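Local structure of putative secreted cellulose binding protein (Streptomyces coelicolor, 4OY7) at residues V3-G8 and E103-A108; S9-C14 and S80-A85; W89-L94 and D190-G195; G112-Y117 and M174-S179. The protein cleaves the glycosidic bonds of cellulose oxidatively at a copper centre, this chain being its AA10 lytic polysaccharide monooxygenase domain. All blocks are in the same frame, centred on the assembly; numbering follows the deposited sequence. Where two conformers were deposited one is given.

Contact 1: V3-G8 and E103-A108; sequences VAMMPG and EYSNWA
The phenol ring of Y104 lies against backbone: on one face the carbonyl carbon of V3 sits 3.6 Å above the plane over the ring centre, with A4 N offset toward the rim. CG anti to the backbone N (chi1 -165°) turns the ring this way, and F114 and W176 meet it with inclined rings. The two strands run antiparallel as edge strand and neighbour in one sheet of the LPMO β-sandwich. A4 and Y104 form a non-hydrogen-bonded pair, but the next residues fall out of step: M5 and M6 both oppose E103, a classic beta bulge. E103 O therefore grips two amides, M5 N at 2.8 Å and M6 N at 3.1 Å, both above its carbonyl plane. In return E103 N reaches M6 O at 2.9 Å on a lone pair, and S105 N binds V3 O at 3.0 Å. At the bulge M5 points its CB toward the neighbouring strand, its SD 3.5 Å from S105 CA, while M6 and E103 run side by side. The doubly accepting E103 O and the other main-chain bonds thus fix the backbone and hold strand 4-6 at the sheet edge, just after the copper ligand H1.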
loop_
_atom_site.group_PDB
_atom_site.type_symbol
_atom_site.label_atom_id
_atom_site.label_comp_id
_atom_site.label_asym_id
_atom_site.label_seq_id
_atom_site.Cartn_x
_atom_site.Cartn_y
_atom_site.Cartn_z
ATOM N N VAL A 3 1.737 -0.298 -6.462
ATOM C CA VAL A 3 1.389 0.060 -5.105
ATOM C C VAL A 3 2.465 1.044 -4.598
ATOM O O VAL A 3 3.466 1.300 -5.294
ATOM C CB VAL A 3 1.327 -1.174 -4.187
ATOM C CG1 VAL A 3 0.132 -2.063 -4.549
ATOM C CG2 VAL A 3 2.653 -1.931 -4.188
ATOM N N ALA A 4 2.250 1.598 -3.405
ATOM C CA ALA A 4 3.125 2.575 -2.855
ATOM C C ALA A 4 4.530 1.985 -2.644
ATOM O O ALA A 4 4.673 0.842 -2.180
ATOM C CB ALA A 4 2.586 3.099 -1.541
ATOM N N MET A 5 5.550 2.771 -3.017
ATOM C CA MET A 5 6.937 2.400 -2.755
ATOM C C MET A 5 7.589 3.166 -1.596
ATOM O O MET A 5 8.511 2.662 -0.951
ATOM C CB MET A 5 7.777 2.586 -4.029
ATOM C CG MET A 5 7.309 1.728 -5.202
ATOM S SD MET A 5 8.073 2.230 -6.760
ATOM C CE MET A 5 9.721 1.713 -6.340
ATOM N N MET A 6 7.110 4.379 -1.322
ATOM C CA MET A 6 7.644 5.225 -0.255
ATOM C C MET A 6 6.498 6.114 0.233
ATOM O O MET A 6 6.006 6.920 -0.563
ATOM C CB MET A 6 8.756 6.140 -0.795
ATOM C CG MET A 6 10.106 5.469 -0.993
ATOM S SD MET A 6 11.533 6.599 -0.971
ATOM C CE MET A 6 11.401 7.257 0.679
ATOM N N PRO A 7 5.967 5.895 1.477
ATOM C CA PRO A 7 6.191 4.743 2.390
ATOM C C PRO A 7 5.639 3.469 1.769
ATOM O O PRO A 7 4.484 3.429 1.316
ATOM C CB PRO A 7 5.373 5.109 3.637
ATOM C CG PRO A 7 4.296 5.979 3.120
ATOM C CD PRO A 7 4.941 6.801 2.023
ATOM N N GLY A 8 6.481 2.447 1.743
ATOM C CA GLY A 8 6.234 1.280 0.936
ATOM C C GLY A 8 5.083 0.477 1.452
ATOM O O GLY A 8 4.861 0.394 2.652
ATOM N N GLU A 103 6.283 8.066 -3.217
ATOM C CA GLU A 103 6.604 7.365 -4.467
ATOM C C GLU A 103 5.631 6.234 -4.638
ATOM O O GLU A 103 5.366 5.532 -3.665
ATOM C CB GLU A 103 8.044 6.819 -4.432
ATOM C CG GLU A 103 9.036 7.963 -4.363
ATOM C CD GLU A 103 10.487 7.629 -4.721
ATOM O OE1 GLU A 103 10.810 6.528 -5.188
ATOM O OE2 GLU A 103 11.336 8.500 -4.526
ATOM N N TYR A 104 5.018 6.131 -5.815
ATOM C CA TYR A 104 4.080 5.060 -6.102
ATOM C C TYR A 104 4.485 4.402 -7.408
ATOM O O TYR A 104 4.782 5.103 -8.379
ATOM C CB TYR A 104 2.660 5.612 -6.180
ATOM C CG TYR A 104 1.548 4.587 -6.111
ATOM C CD1 TYR A 104 1.283 3.761 -7.202
ATOM C CD2 TYR A 104 0.727 4.473 -4.996
ATOM C CE1 TYR A 104 0.276 2.824 -7.164
ATOM C CE2 TYR A 104 -0.300 3.567 -4.963
ATOM C CZ TYR A 104 -0.514 2.729 -6.045
ATOM O OH TYR A 104 -1.532 1.811 -6.014
ATOM N N SER A 105 4.591 3.070 -7.422
ATOM C CA SER A 105 5.086 2.363 -8.595
ATOM C C SER A 105 4.307 2.690 -9.853
ATOM O O SER A 105 3.110 2.723 -9.831
ATOM C CB SER A 105 5.027 0.849 -8.364
ATOM O OG SER A 105 5.315 0.127 -9.548
ATOM N N ASN A 106 5.027 2.897 -10.963
ATOM C CA ASN A 106 4.382 2.990 -12.283
ATOM C C ASN A 106 4.691 1.752 -13.125
ATOM O O ASN A 106 5.037 1.866 -14.300
ATOM C CB ASN A 106 4.794 4.263 -13.036
ATOM C CG ASN A 106 6.262 4.300 -13.365
ATOM O OD1 ASN A 106 7.016 3.428 -12.942
ATOM N ND2 ASN A 106 6.684 5.323 -14.090
ATOM N N TRP A 107 4.586 0.566 -12.517
ATOM C CA TRP A 107 4.934 -0.654 -13.246
ATOM C C TRP A 107 4.155 -0.743 -14.567
ATOM O O TRP A 107 4.721 -1.117 -15.591
ATOM C CB TRP A 107 4.739 -1.912 -12.372
ATOM C CG TRP A 107 5.369 -3.141 -12.990
ATOM C CD1 TRP A 107 4.712 -4.211 -13.542
ATOM C CD2 TRP A 107 6.772 -3.401 -13.172
ATOM N NE1 TRP A 107 5.621 -5.130 -14.020
ATOM C CE2 TRP A 107 6.889 -4.645 -13.832
ATOM C CE3 TRP A 107 7.947 -2.697 -12.847
ATOM C CZ2 TRP A 107 8.135 -5.208 -14.171
ATOM C CZ3 TRP A 107 9.179 -3.249 -13.199
ATOM C CH2 TRP A 107 9.262 -4.501 -13.842
ATOM N N ALA A 108 2.860 -0.424 -14.538
ATOM C CA ALA A 108 2.154 0.003 -15.756
ATOM C C ALA A 108 1.435 1.282 -15.416
ATOM O O ALA A 108 0.822 1.378 -14.377
ATOM C CB ALA A 108 1.200 -1.059 -16.289
#

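Contact 2: S9-C14 and S80-A85; sequences SRTYLC and SAYNAA
T11 lays its methyl CG2 over the Y82 ring, 3.7 Å from the centroid and only 11° off the ring normal, a CH-pi contact with the two side chains crossing at about a right angle. OG1 takes the crowded position between backbone N and carbonyl carbon (chi1 57°), which leaves CG2 for the ring and lets OG1 bond to the carbonyl O of W47. At the edge of the same ring stand R10 CB and C14 SG, the latter 4.4 Å from Y82 CE1 and disulfide-bonded to C32. S9 is the N-cap of helix 10-18, its OG accepting from Y12 N at 3.3 Å.

R10 extends from CG to NE and passes Y82 toward the end of the 3-10 segment 80-83. Its NH1 donates to Y82 O at 2.8 Å (162° at the hydrogen); the oxygen lies in the guanidinium plane, although the donor stands above the carbonyl plane. A water 2.9 Å from R10 NH1 relays the same group to N83 O. NE makes a salt bridge to D190 OD1, and W89 adds a cation-pi contact. Through R10 the helix and the loop between strands 51-52 and 92-94 are joined to strand 184-193 of the LPMO β-sandwich. The buried guanidinium is probably balanced in charge by the D190 carboxylate and, held by carbonyl oxygen and water, is likely to stay charged.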
loop_
_atom_site.group_PDB
_atom_site.type_symbol
_atom_site.label_atom_id
_atom_site.label_comp_id
_atom_site.label_asym_id
_atom_site.label_seq_id
_atom_site.Cartn_x
_atom_site.Cartn_y
_atom_site.Cartn_z
ATOM N N SER A 9 4.354 -0.130 0.527
ATOM C CA SER A 9 3.213 -0.958 0.844
ATOM C C SER A 9 3.692 -2.309 1.391
ATOM O O SER A 9 4.887 -2.627 1.333
ATOM C CB SER A 9 2.380 -1.162 -0.416
ATOM O OG SER A 9 3.000 -2.109 -1.265
ATOM N N ARG A 10 2.767 -3.089 1.950
ATOM C CA ARG A 10 3.142 -4.400 2.528
ATOM C C ARG A 10 3.784 -5.327 1.506
ATOM O O ARG A 10 4.830 -5.942 1.777
ATOM C CB ARG A 10 1.933 -5.075 3.155
ATOM C CG ARG A 10 1.475 -4.387 4.425
ATOM C CD ARG A 10 0.254 -5.017 5.075
ATOM N NE ARG A 10 0.079 -4.388 6.378
ATOM C CZ ARG A 10 -0.937 -4.580 7.197
ATOM N NH1 ARG A 10 -1.923 -5.405 6.854
ATOM N NH2 ARG A 10 -0.972 -3.932 8.361
ATOM N N THR A 11 3.156 -5.454 0.345
ATOM C CA THR A 11 3.731 -6.331 -0.671
ATOM C C THR A 11 5.093 -5.828 -1.176
ATOM O O THR A 11 5.985 -6.614 -1.466
ATOM C CB THR A 11 2.807 -6.583 -1.861
ATOM O OG1 THR A 11 2.439 -5.340 -2.476
ATOM C CG2 THR A 11 1.572 -7.393 -1.435
ATOM N N TYR A 12 5.252 -4.516 -1.283
ATOM C CA TYR A 12 6.502 -3.964 -1.770
ATOM C C TYR A 12 7.618 -4.151 -0.753
ATOM O O TYR A 12 8.672 -4.627 -1.073
ATOM C CB TYR A 12 6.335 -2.485 -2.152
ATOM C CG TYR A 12 7.602 -1.871 -2.675
ATOM C CD1 TYR A 12 8.172 -2.308 -3.870
ATOM C CD2 TYR A 12 8.266 -0.881 -1.952
ATOM C CE1 TYR A 12 9.347 -1.740 -4.361
ATOM C CE2 TYR A 12 9.429 -0.318 -2.440
ATOM C CZ TYR A 12 9.977 -0.754 -3.627
ATOM O OH TYR A 12 11.172 -0.171 -4.085
ATOM N N LEU A 13 7.360 -3.792 0.493
ATOM C CA LEU A 13 8.389 -3.973 1.523
ATOM C C LEU A 13 8.698 -5.440 1.737
ATOM O O LEU A 13 9.826 -5.784 2.025
ATOM C CB LEU A 13 8.002 -3.317 2.833
ATOM C CG LEU A 13 7.911 -1.787 2.827
ATOM C CD1 LEU A 13 7.626 -1.238 4.209
ATOM C CD2 LEU A 13 9.165 -1.135 2.251
ATOM N N CYS A 14 7.695 -6.297 1.627
ATOM C CA CYS A 14 7.961 -7.698 1.831
ATOM C C CYS A 14 8.803 -8.271 0.693
ATOM O O CYS A 14 9.715 -9.085 0.921
ATOM C CB CYS A 14 6.682 -8.487 2.055
ATOM S SG CYS A 14 6.030 -8.337 3.752
ATOM N N SER A 80 -4.473 -12.297 0.226
ATOM C CA SER A 80 -5.276 -12.331 1.451
ATOM C C SER A 80 -4.440 -12.165 2.725
ATOM O O SER A 80 -4.879 -11.501 3.674
ATOM C CB SER A 80 -6.121 -13.614 1.505
ATOM O OG SER A 80 -6.983 -13.639 2.638
ATOM N N ALA A 81 -3.243 -12.733 2.724
ATOM C CA ALA A 81 -2.358 -12.670 3.902
ATOM C C ALA A 81 -1.906 -11.268 4.274
ATOM O O ALA A 81 -1.554 -11.026 5.427
ATOM C CB ALA A 81 -1.135 -13.582 3.735
ATOM N N TYR A 82 -1.975 -10.350 3.316
ATOM C CA TYR A 82 -1.509 -8.978 3.480
ATOM C C TYR A 82 -2.555 -8.147 4.211
ATOM O O TYR A 82 -2.292 -7.018 4.561
ATOM C CB TYR A 82 -1.044 -8.390 2.117
ATOM C CG TYR A 82 0.109 -9.214 1.592
ATOM C CD1 TYR A 82 1.412 -8.941 1.970
ATOM C CD2 TYR A 82 -0.111 -10.342 0.807
ATOM C CE1 TYR A 82 2.464 -9.722 1.548
ATOM C CE2 TYR A 82 0.934 -11.137 0.389
ATOM C CZ TYR A 82 2.234 -10.829 0.766
ATOM O OH TYR A 82 3.305 -11.628 0.402
ATOM N N ASN A 83 -3.731 -8.718 4.481
ATOM C CA ASN A 83 -4.655 -8.139 5.463
ATOM C C ASN A 83 -4.402 -8.501 6.939
ATOM O O ASN A 83 -5.056 -7.917 7.811
ATOM C CB ASN A 83 -6.128 -8.508 5.123
ATOM C CG ASN A 83 -6.565 -7.907 3.818
ATOM O OD1 ASN A 83 -6.480 -6.668 3.619
ATOM N ND2 ASN A 83 -7.014 -8.755 2.909
ATOM N N ALA A 84 -3.487 -9.427 7.234
ATOM C CA ALA A 84 -3.270 -9.887 8.615
ATOM C C ALA A 84 -3.076 -8.715 9.561
ATOM O O ALA A 84 -2.246 -7.839 9.335
ATOM C CB ALA A 84 -2.077 -10.835 8.675
ATOM N N ALA A 85 -3.881 -8.701 10.613
ATOM C CA ALA A 85 -3.876 -7.617 11.583
ATOM C C ALA A 85 -2.782 -7.891 12.627
ATOM O O ALA A 85 -3.041 -8.420 13.744
ATOM C CB ALA A 85 -5.248 -7.491 12.246
HETATM O O HOH W 1 -4.568 -5.203 7.937
#

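Contact 3: W89-L94 and D190-G195; sequences WPRTHL and DVVFDG
R91 stands just ahead of the short strand 92-94, which runs parallel beside strand 184-193 in a mixed sheet of the LPMO β-sandwich. Its CB rests 3.4 Å from D190 O; CG, in the crowded position between backbone N and carbonyl carbon (chi1 69°), and then CD pass V192 CG1, with CD at 3.6 Å. A bend at chi3 brings the guanidinium back over the partner strand, where NH2 donates to V191 O at 3.2 Å; the oxygen lies in the guanidinium plane, but the bond is bent and the donor stands well above the carbonyl plane. NH1 and NH2 each hold a water that also lies within bonding distance of D190 OD2, so the two charges communicate through solvent, while D190 OD1 forms a salt bridge with R10. An alanine in place of R91 removes the bond to V191 O and both water links, and would probably loosen the start of this strand pairing and leave V192 CG1 less well packed.

Between the backbones T92 N donates to D190 O, V192 N to T92 O and L94 N to V192 O, the last nearly along the C=O axis. T92 and L94 face the side of V191, where L94 CD1 packs 3.6 Å from V191 CB. H93 and V192 point to the other side, the valine CG1 lying over the imidazole face in a CH-pi contact. At the edge of that ring H93 ND1 donates at 2.8 Å to D194 OD2, which accepts on its syn lone pair.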
loop_
_atom_site.group_PDB
_atom_site.type_symbol
_atom_site.label_atom_id
_atom_site.label_comp_id
_atom_site.label_asym_id
_atom_site.label_seq_id
_atom_site.Cartn_x
_atom_site.Cartn_y
_atom_site.Cartn_z
ATOM N N TRP A 89 4.685 -6.205 10.889
ATOM C CA TRP A 89 5.001 -5.945 9.494
ATOM C C TRP A 89 6.162 -4.944 9.411
ATOM O O TRP A 89 6.401 -4.190 10.369
ATOM C CB TRP A 89 3.809 -5.329 8.768
ATOM C CG TRP A 89 2.641 -6.217 8.495
ATOM C CD1 TRP A 89 1.464 -6.287 9.203
ATOM C CD2 TRP A 89 2.492 -7.130 7.400
ATOM N NE1 TRP A 89 0.616 -7.186 8.623
ATOM C CE2 TRP A 89 1.224 -7.744 7.532
ATOM C CE3 TRP A 89 3.324 -7.529 6.354
ATOM C CZ2 TRP A 89 0.737 -8.684 6.597
ATOM C CZ3 TRP A 89 2.854 -8.459 5.447
ATOM C CH2 TRP A 89 1.571 -9.069 5.597
ATOM N N PRO A 90 6.915 -4.957 8.302
ATOM C CA PRO A 90 7.897 -3.903 8.115
ATOM C C PRO A 90 7.223 -2.554 8.094
ATOM O O PRO A 90 6.103 -2.462 7.663
ATOM C CB PRO A 90 8.487 -4.214 6.728
ATOM C CG PRO A 90 8.167 -5.629 6.467
ATOM C CD PRO A 90 6.864 -5.875 7.158
ATOM N N ARG A 91 7.896 -1.503 8.540
ATOM C CA ARG A 91 7.257 -0.207 8.555
ATOM C C ARG A 91 8.244 0.909 8.277
ATOM O O ARG A 91 9.449 0.774 8.483
ATOM C CB ARG A 91 6.539 0.062 9.877
ATOM C CG ARG A 91 7.412 0.259 11.120
ATOM C CD ARG A 91 6.603 0.260 12.429
ATOM N NE ARG A 91 5.861 -0.996 12.518
ATOM C CZ ARG A 91 4.561 -1.145 12.267
ATOM N NH1 ARG A 91 4.045 -2.365 12.255
ATOM N NH2 ARG A 91 3.761 -0.110 12.030
ATOM N N THR A 92 7.683 2.026 7.858
ATOM C CA THR A 92 8.430 3.241 7.597
ATOM C C THR A 92 8.283 4.194 8.783
ATOM O O THR A 92 7.172 4.470 9.238
ATOM C CB THR A 92 7.918 3.920 6.330
ATOM O OG1 THR A 92 8.002 3.002 5.228
ATOM C CG2 THR A 92 8.769 5.163 5.989
ATOM N N HIS A 93 9.425 4.696 9.236
ATOM C CA HIS A 93 9.473 5.614 10.362
ATOM C C HIS A 93 9.290 7.033 9.843
ATOM O O HIS A 93 10.032 7.475 8.954
ATOM C CB HIS A 93 10.808 5.423 11.106
ATOM C CG HIS A 93 10.923 4.077 11.748
ATOM N ND1 HIS A 93 10.882 3.901 13.117
ATOM C CD2 HIS A 93 11.047 2.840 11.211
ATOM C CE1 HIS A 93 10.972 2.610 13.392
ATOM N NE2 HIS A 93 11.058 1.944 12.254
ATOM N N LEU A 94 8.279 7.721 10.387
ATOM C CA LEU A 94 7.894 9.068 9.944
ATOM C C LEU A 94 7.888 10.076 11.056
ATOM O O LEU A 94 7.768 9.730 12.223
ATOM C CB LEU A 94 6.472 9.052 9.406
ATOM C CG LEU A 94 6.200 8.106 8.254
ATOM C CD1 LEU A 94 4.746 8.182 7.846
ATOM C CD2 LEU A 94 7.104 8.468 7.098
ATOM N N ASP A 190 2.366 0.289 6.325
ATOM C CA ASP A 190 2.582 0.413 7.742
ATOM C C ASP A 190 3.606 1.487 8.037
ATOM O O ASP A 190 4.689 1.522 7.416
ATOM C CB ASP A 190 3.062 -0.910 8.310
ATOM C CG ASP A 190 1.991 -1.972 8.258
ATOM O OD1 ASP A 190 2.055 -2.802 7.348
ATOM O OD2 ASP A 190 1.045 -1.938 9.069
ATOM N N VAL A 191 3.286 2.361 8.984
ATOM C CA VAL A 191 4.174 3.470 9.360
ATOM C C VAL A 191 4.177 3.598 10.878
ATOM O O VAL A 191 3.316 3.009 11.576
ATOM C CB VAL A 191 3.758 4.808 8.712
ATOM C CG1 VAL A 191 3.644 4.633 7.198
ATOM C CG2 VAL A 191 2.473 5.361 9.316
ATOM N N VAL A 192 5.144 4.338 11.398
ATOM C CA VAL A 192 5.141 4.723 12.813
ATOM C C VAL A 192 5.583 6.164 12.903
ATOM O O VAL A 192 6.560 6.561 12.260
ATOM C CB VAL A 192 5.996 3.780 13.699
ATOM C CG1 VAL A 192 7.414 3.656 13.182
ATOM C CG2 VAL A 192 5.994 4.232 15.150
ATOM N N PHE A 193 4.838 6.945 13.682
ATOM C CA PHE A 193 5.147 8.349 13.911
ATOM C C PHE A 193 6.028 8.449 15.154
ATOM O O PHE A 193 5.565 8.789 16.273
ATOM C CB PHE A 193 3.873 9.182 14.076
ATOM C CG PHE A 193 3.048 9.306 12.822
ATOM C CD1 PHE A 193 3.453 10.149 11.780
ATOM C CD2 PHE A 193 1.855 8.613 12.694
ATOM C CE1 PHE A 193 2.667 10.268 10.645
ATOM C CE2 PHE A 193 1.065 8.745 11.565
ATOM C CZ PHE A 193 1.490 9.560 10.537
ATOM N N ASP A 194 7.315 8.170 14.963
ATOM C CA ASP A 194 8.283 8.225 16.068
ATOM C C ASP A 194 9.443 9.181 15.800
ATOM O O ASP A 194 10.392 9.228 16.574
ATOM C CB ASP A 194 8.812 6.838 16.409
ATOM C CG ASP A 194 9.613 6.203 15.280
ATOM O OD1 ASP A 194 9.696 6.775 14.155
ATOM O OD2 ASP A 194 10.151 5.086 15.517
ATOM N N GLY A 195 9.378 9.952 14.722
ATOM C CA GLY A 195 10.491 10.815 14.348
ATOM C C GLY A 195 10.493 12.181 15.005
ATOM O O GLY A 195 9.492 12.584 15.637
HETATM O O HOH W 2 4.534 -3.552 5.957
HETATM O O HOH W 3 1.035 -0.166 11.151
HETATM O O HOH W 4 1.867 -3.532 11.261
HETATM O O HOH W 5 5.599 1.841 4.835
#

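Contact 4: G112-Y117 and M174-S179; sequences GDFRVY and MQWVRS
Four backbone hydrogen bonds carry this antiparallel pairing in the LPMO β-sandwich: D113 exchanges two with V177 and R115 two with Q175, the straightest from R115 N to Q175 O at 2.8 Å and 176°. Stacking dominates one side. F114 and the five-membered ring of W176 form an offset stack, centroids 3.9 Å apart and planes at 15°, with F114 CZ over the indole face. An alanine in place of W176 takes away the stack and the NE1 donor to a water weakly bonded to G112 O, and would probably leave F114 poorly packed. On the other face extended R115 lays its guanidinium against V177, whose CG2 stands 3.5 Å above the plane. A water joins R115 NH1, Y117 OH and Q175 OE1; NH1 also binds G57 O. G112 CA lies 3.2 Å from V177 O, where a side chain would clash. R178 comes to about 5 Å from the copper (nearest atoms) and salt-bridges D180 and E183, the latter seen to bind copper in a structure of this protein, though not here. One face is thus largely apolar, the other mixes polar groups with V177, and R178, so paired, may modulate electrostatics near the copper.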
loop_
_atom_site.group_PDB
_atom_site.type_symbol
_atom_site.label_atom_id
_atom_site.label_comp_id
_atom_site.label_asym_id
_atom_site.label_seq_id
_atom_site.Cartn_x
_atom_site.Cartn_y
_atom_site.Cartn_z
ATOM N N GLY A 112 -5.385 8.980 -13.711
ATOM C CA GLY A 112 -6.298 8.874 -12.570
ATOM C C GLY A 112 -5.818 9.590 -11.320
ATOM O O GLY A 112 -4.852 10.387 -11.369
ATOM N N ASP A 113 -6.533 9.320 -10.225
ATOM C CA ASP A 113 -6.323 9.932 -8.904
ATOM C C ASP A 113 -5.758 8.921 -7.940
ATOM O O ASP A 113 -6.169 7.735 -7.924
ATOM C CB ASP A 113 -7.648 10.385 -8.266
ATOM C CG ASP A 113 -8.288 11.545 -8.938
ATOM O OD1 ASP A 113 -7.651 12.211 -9.750
ATOM O OD2 ASP A 113 -9.474 11.789 -8.607
ATOM N N PHE A 114 -4.875 9.389 -7.068
ATOM C CA PHE A 114 -4.467 8.651 -5.905
ATOM C C PHE A 114 -5.169 9.219 -4.681
ATOM O O PHE A 114 -4.951 10.383 -4.296
ATOM C CB PHE A 114 -2.959 8.746 -5.758
ATOM C CG PHE A 114 -2.213 8.084 -6.868
ATOM C CD1 PHE A 114 -1.859 8.784 -8.011
ATOM C CD2 PHE A 114 -1.855 6.749 -6.771
ATOM C CE1 PHE A 114 -1.169 8.171 -9.054
ATOM C CE2 PHE A 114 -1.181 6.123 -7.809
ATOM C CZ PHE A 114 -0.826 6.826 -8.949
ATOM N N ARG A 115 -6.020 8.398 -4.079
ATOM C CA ARG A 115 -6.766 8.791 -2.869
ATOM C C ARG A 115 -5.982 8.265 -1.711
ATOM O O ARG A 115 -5.854 7.031 -1.572
ATOM C CB ARG A 115 -8.157 8.182 -2.886
ATOM C CG ARG A 115 -9.034 8.726 -3.989
ATOM C CD ARG A 115 -10.333 7.996 -4.119
ATOM N NE ARG A 115 -11.121 8.424 -5.272
ATOM C CZ ARG A 115 -12.264 7.865 -5.627
ATOM N NH1 ARG A 115 -12.798 6.872 -4.890
ATOM N NH2 ARG A 115 -12.911 8.336 -6.695
ATOM N N VAL A 116 -5.510 9.179 -0.872
ATOM C CA VAL A 116 -4.588 8.852 0.212
ATOM C C VAL A 116 -5.285 9.029 1.567
ATOM O O VAL A 116 -5.794 10.108 1.878
ATOM C CB VAL A 116 -3.322 9.727 0.138
ATOM C CG1 VAL A 116 -2.372 9.396 1.292
ATOM C CG2 VAL A 116 -2.619 9.610 -1.236
ATOM N N TYR A 117 -5.263 7.970 2.371
ATOM C CA TYR A 117 -5.939 7.907 3.682
ATOM C C TYR A 117 -5.012 7.538 4.828
ATOM O O TYR A 117 -4.073 6.762 4.658
ATOM C CB TYR A 117 -7.082 6.885 3.676
ATOM C CG TYR A 117 -8.107 6.976 2.564
ATOM C CD1 TYR A 117 -7.816 6.548 1.276
ATOM C CD2 TYR A 117 -9.382 7.405 2.829
ATOM C CE1 TYR A 117 -8.784 6.590 0.269
ATOM C CE2 TYR A 117 -10.360 7.457 1.847
ATOM C CZ TYR A 117 -10.063 7.026 0.562
ATOM O OH TYR A 117 -11.067 7.114 -0.404
ATOM N N MET A 174 -3.929 3.698 0.182
ATOM C CA MET A 174 -4.147 4.442 -1.054
ATOM C C MET A 174 -4.970 3.639 -2.022
ATOM O O MET A 174 -4.791 2.401 -2.140
ATOM C CB MET A 174 -2.842 4.843 -1.722
ATOM C CG MET A 174 -1.814 5.416 -0.785
ATOM S SD MET A 174 -0.409 6.084 -1.706
ATOM C CE MET A 174 0.747 6.250 -0.361
ATOM N N GLN A 175 -5.890 4.329 -2.667
ATOM C CA GLN A 175 -6.687 3.755 -3.748
ATOM C C GLN A 175 -6.367 4.544 -5.001
ATOM O O GLN A 175 -6.517 5.773 -5.059
ATOM C CB GLN A 175 -8.181 3.769 -3.438
ATOM C CG GLN A 175 -8.988 2.883 -4.365
ATOM C CD GLN A 175 -10.445 2.783 -3.950
ATOM O OE1 GLN A 175 -10.787 3.024 -2.785
ATOM N NE2 GLN A 175 -11.314 2.390 -4.892
ATOM N N TRP A 176 -5.844 3.829 -5.995
ATOM C CA TRP A 176 -5.503 4.400 -7.268
ATOM C C TRP A 176 -6.695 4.183 -8.174
ATOM O O TRP A 176 -6.990 3.042 -8.557
ATOM C CB TRP A 176 -4.270 3.705 -7.853
ATOM C CG TRP A 176 -3.738 4.298 -9.115
ATOM C CD1 TRP A 176 -4.061 5.513 -9.681
ATOM C CD2 TRP A 176 -2.738 3.716 -9.965
ATOM N NE1 TRP A 176 -3.333 5.697 -10.831
ATOM C CE2 TRP A 176 -2.517 4.615 -11.026
ATOM C CE3 TRP A 176 -2.004 2.509 -9.927
ATOM C CZ2 TRP A 176 -1.602 4.353 -12.037
ATOM C CZ3 TRP A 176 -1.129 2.254 -10.918
ATOM C CH2 TRP A 176 -0.908 3.176 -11.957
ATOM N N VAL A 177 -7.367 5.273 -8.504
ATOM C CA VAL A 177 -8.616 5.241 -9.247
ATOM C C VAL A 177 -8.361 5.706 -10.664
ATOM O O VAL A 177 -8.142 6.896 -10.934
ATOM C CB VAL A 177 -9.677 6.104 -8.534
ATOM C CG1 VAL A 177 -11.008 6.054 -9.285
ATOM C CG2 VAL A 177 -9.779 5.627 -7.095
ATOM N N ARG A 178 -8.320 4.745 -11.583
ATOM C CA ARG A 178 -8.115 5.068 -12.983
ATOM C C ARG A 178 -9.266 5.902 -13.500
ATOM O O ARG A 178 -10.411 5.707 -13.111
ATOM C CB ARG A 178 -7.967 3.788 -13.833
ATOM C CG ARG A 178 -6.637 3.077 -13.613
ATOM C CD ARG A 178 -6.529 1.788 -14.432
ATOM N NE ARG A 178 -6.554 2.054 -15.873
ATOM C CZ ARG A 178 -6.472 1.102 -16.808
ATOM N NH1 ARG A 178 -6.358 -0.180 -16.481
ATOM N NH2 ARG A 178 -6.550 1.429 -18.090
ATOM N N SER A 179 -8.939 6.857 -14.345
ATOM C CA SER A 179 -9.965 7.665 -15.014
ATOM C C SER A 179 -10.434 7.041 -16.320
ATOM O O SER A 179 -11.413 7.516 -16.899
ATOM C CB SER A 179 -9.467 9.083 -15.247
ATOM O OG SER A 179 -8.296 9.040 -16.020
HETATM O O HOH W 6 -2.553 8.475 -12.187
HETATM O O HOH W 7 -12.043 5.308 -2.312
#

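How the contacts relate
From the N terminus, strand 4-6 pairs with strand 99-105 in contact 1, closing a long, largely irregular loop that holds the helices. Contact 2 is nested inside that loop: helix 10-18, following directly on strand 4-6, meets the segment 80-85. Contact 3 opens after contact 2 has closed and crosses contact 1, because 89-94 lies within the loop of contact 1 but its partner 190-195 is near the C terminus. Contact 4 follows contact 1 in series and is nested inside contact 3; strands 168-178 and 184-193 are neighbours in one sheet. R10 and D190 join contacts 2 and 3, whereas Y104 packs on F114 and W176 to bring the two sheets together between contacts 1 and 4.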